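Local coordinates for nuclear and cytoplasmic polyadenylated RNA-binding protein PUB1 (Saccharomyces cerevisiae, PDB 3MD1) that binds polyadenylated RNA with a preference for poly(U), and T-rich single-stranded DNA, this chain being the second of its RRM domains, at residues Leu4-Leu9 with Leu73-Ala78. Sequence-based numbering, arbitrary orientation. Where two conformers were deposited one is given.
Sequences LFVGDL and LRINWA
Strands 4-7 and 74-77 run antiparallel, joined by two pairs of backbone hydrogen bonds. Phe5 N donates to Asn76 O over 2.7 Å, nearly along the C=O axis, and Asn76 N returns a bond to Phe5 O in the carbonyl plane. Gly7 and Arg74 repeat the exchange, but here each donor sits above the plane of the carbonyl it meets.

On the side of the sheet that carries Phe5, the Asn76 amide lies beside the ring, pointing the same way, the two planes 12° apart, with ND2 3.4 Å from Phe5 CB. Asn76 CG takes the crowded position between backbone N and carbonyl carbon (chi1 58°); in this conformer a hydrogen bond from ND2 to Trp77 O, which lies in the amide plane, holds the amide in this orientation. Further along, Asp8 CB packs against Arg74 CG at 3.4 Å, while the Asp8 carboxylate forms its salt bridge with Arg71.

On the opposite face, Val6 CG1 touches Leu73 CD2 at 3.5 Å. Leu4 CD1 meets Ile75 CG2, and Leu4 CD2 lies over one face of the Trp77 indole, offset toward the rim. Helix 53-63 packs against Ile75 and Trp77, part of the core between sheet and helices in the RRM fold; strand 4-7 carries the RNP2 motif, and Phe5, whose ring meets Tyr45 of RNP1, lies with it on the sheet face that typically binds RNA in this family.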
loop_
_atom_site.group_PDB
_atom_site.type_symbol
_atom_site.label_atom_id
_atom_site.label_comp_id
_atom_site.label_asym_id
_atom_site.label_seq_id
_atom_site.Cartn_x
_atom_site.Cartn_y
_atom_site.Cartn_z
ATOM N N LEU A 4 5.755 -0.797 -3.455
ATOM C CA LEU A 4 4.471 -0.421 -4.028
ATOM C C LEU A 4 3.861 0.786 -3.327
ATOM O O LEU A 4 3.831 0.850 -2.083
ATOM C CB LEU A 4 3.503 -1.584 -3.932
ATOM C CG LEU A 4 3.928 -2.895 -4.589
ATOM C CD1 LEU A 4 2.838 -3.917 -4.352
ATOM C CD2 LEU A 4 4.189 -2.710 -6.077
ATOM N N PHE A 5 3.356 1.723 -4.133
ATOM C CA PHE A 5 2.472 2.783 -3.671
ATOM C C PHE A 5 1.045 2.266 -3.727
ATOM O O PHE A 5 0.583 1.839 -4.787
ATOM C CB PHE A 5 2.606 4.021 -4.556
ATOM C CG PHE A 5 1.646 5.128 -4.203
ATOM C CD1 PHE A 5 0.349 5.170 -4.730
ATOM C CD2 PHE A 5 2.050 6.150 -3.359
ATOM C CE1 PHE A 5 -0.521 6.203 -4.405
ATOM C CE2 PHE A 5 1.182 7.200 -3.046
ATOM C CZ PHE A 5 -0.103 7.221 -3.562
ATOM N N VAL A 6 0.340 2.329 -2.599
ATOM C CA VAL A 6 -1.021 1.806 -2.514
ATOM C C VAL A 6 -1.966 2.966 -2.215
ATOM O O VAL A 6 -1.992 3.497 -1.078
ATOM C CB VAL A 6 -1.144 0.676 -1.452
ATOM C CG1 VAL A 6 -2.567 0.145 -1.384
ATOM C CG2 VAL A 6 -0.176 -0.458 -1.749
ATOM N N GLY A 7 -2.700 3.379 -3.242
ATOM C CA GLY A 7 -3.636 4.497 -3.137
ATOM C C GLY A 7 -5.108 4.153 -2.964
ATOM O O GLY A 7 -5.511 2.980 -3.042
ATOM N N ASP A 8 -5.909 5.204 -2.792
ATOM C CA ASP A 8 -7.355 5.089 -2.620
ATOM C C ASP A 8 -7.708 4.301 -1.374
ATOM O O ASP A 8 -8.618 3.474 -1.395
ATOM C CB ASP A 8 -8.017 4.457 -3.856
ATOM C CG ASP A 8 -9.520 4.569 -3.826
ATOM O OD1 ASP A 8 -10.032 5.632 -3.400
ATOM O OD2 ASP A 8 -10.192 3.591 -4.244
ATOM N N LEU A 9 -6.979 4.566 -0.289
ATOM C CA LEU A 9 -7.271 3.916 0.979
ATOM C C LEU A 9 -8.368 4.689 1.688
ATOM O O LEU A 9 -8.324 5.917 1.765
ATOM C CB LEU A 9 -6.028 3.844 1.878
ATOM C CG LEU A 9 -4.807 3.050 1.406
ATOM C CD1 LEU A 9 -3.669 3.102 2.439
ATOM C CD2 LEU A 9 -5.191 1.611 1.122
ATOM N N LEU A 73 -8.293 -0.738 -4.266
ATOM C CA LEU A 73 -6.879 -0.421 -4.155
ATOM C C LEU A 73 -6.352 0.080 -5.488
ATOM O O LEU A 73 -6.592 -0.540 -6.532
ATOM C CB LEU A 73 -6.091 -1.664 -3.728
ATOM C CG LEU A 73 -6.408 -2.184 -2.318
ATOM C CD1 LEU A 73 -5.974 -3.641 -2.197
ATOM C CD2 LEU A 73 -5.760 -1.318 -1.236
ATOM N N ARG A 74 -5.619 1.189 -5.447
ATOM C CA ARG A 74 -5.023 1.774 -6.652
ATOM C C ARG A 74 -3.522 1.708 -6.508
ATOM O O ARG A 74 -2.930 2.508 -5.788
ATOM C CB ARG A 74 -5.470 3.230 -6.834
ATOM C CG ARG A 74 -6.951 3.402 -6.960
ATOM C CD ARG A 74 -7.501 2.658 -8.140
ATOM N NE ARG A 74 -8.946 2.859 -8.249
ATOM C CZ ARG A 74 -9.782 2.032 -8.874
ATOM N NH1 ARG A 74 -9.340 0.914 -9.444
ATOM N NH2 ARG A 74 -11.081 2.317 -8.912
ATOM N N ILE A 75 -2.903 0.765 -7.191
ATOM C CA ILE A 75 -1.542 0.379 -6.880
ATOM C C ILE A 75 -0.591 0.682 -8.030
ATOM O O ILE A 75 -0.917 0.433 -9.195
ATOM C CB ILE A 75 -1.480 -1.138 -6.494
ATOM C CG1 ILE A 75 -2.513 -1.468 -5.411
ATOM C CG2 ILE A 75 -0.091 -1.499 -5.992
ATOM C CD1 ILE A 75 -2.663 -2.972 -5.137
ATOM N N ASN A 76 0.573 1.235 -7.699
ATOM C CA ASN A 76 1.636 1.435 -8.681
ATOM C C ASN A 76 3.001 1.314 -8.031
ATOM O O ASN A 76 3.104 1.215 -6.809
ATOM C CB ASN A 76 1.478 2.775 -9.417
ATOM C CG ASN A 76 1.458 3.965 -8.480
ATOM O OD1 ASN A 76 0.406 4.538 -8.219
ATOM N ND2 ASN A 76 2.622 4.351 -7.980
ATOM N N TRP A 77 4.047 1.285 -8.852
ATOM C CA TRP A 77 5.408 1.336 -8.335
ATOM C C TRP A 77 5.597 2.648 -7.582
ATOM O O TRP A 77 5.195 3.710 -8.064
ATOM C CB TRP A 77 6.423 1.229 -9.483
ATOM C CG TRP A 77 6.476 -0.144 -10.064
ATOM C CD1 TRP A 77 6.054 -0.529 -11.308
ATOM C CD2 TRP A 77 6.971 -1.329 -9.423
ATOM N NE1 TRP A 77 6.254 -1.879 -11.476
ATOM C CE2 TRP A 77 6.818 -2.396 -10.339
ATOM C CE3 TRP A 77 7.525 -1.594 -8.161
ATOM C CZ2 TRP A 77 7.203 -3.709 -10.036
ATOM C CZ3 TRP A 77 7.913 -2.903 -7.853
ATOM C CH2 TRP A 77 7.743 -3.944 -8.791
ATOM N N ALA A 78 6.189 2.573 -6.396
ATOM C CA ALA A 78 6.523 3.784 -5.649
ATOM C C ALA A 78 7.421 4.694 -6.491
ATOM O O ALA A 78 8.348 4.232 -7.168
ATOM C CB ALA A 78 7.189 3.435 -4.331
#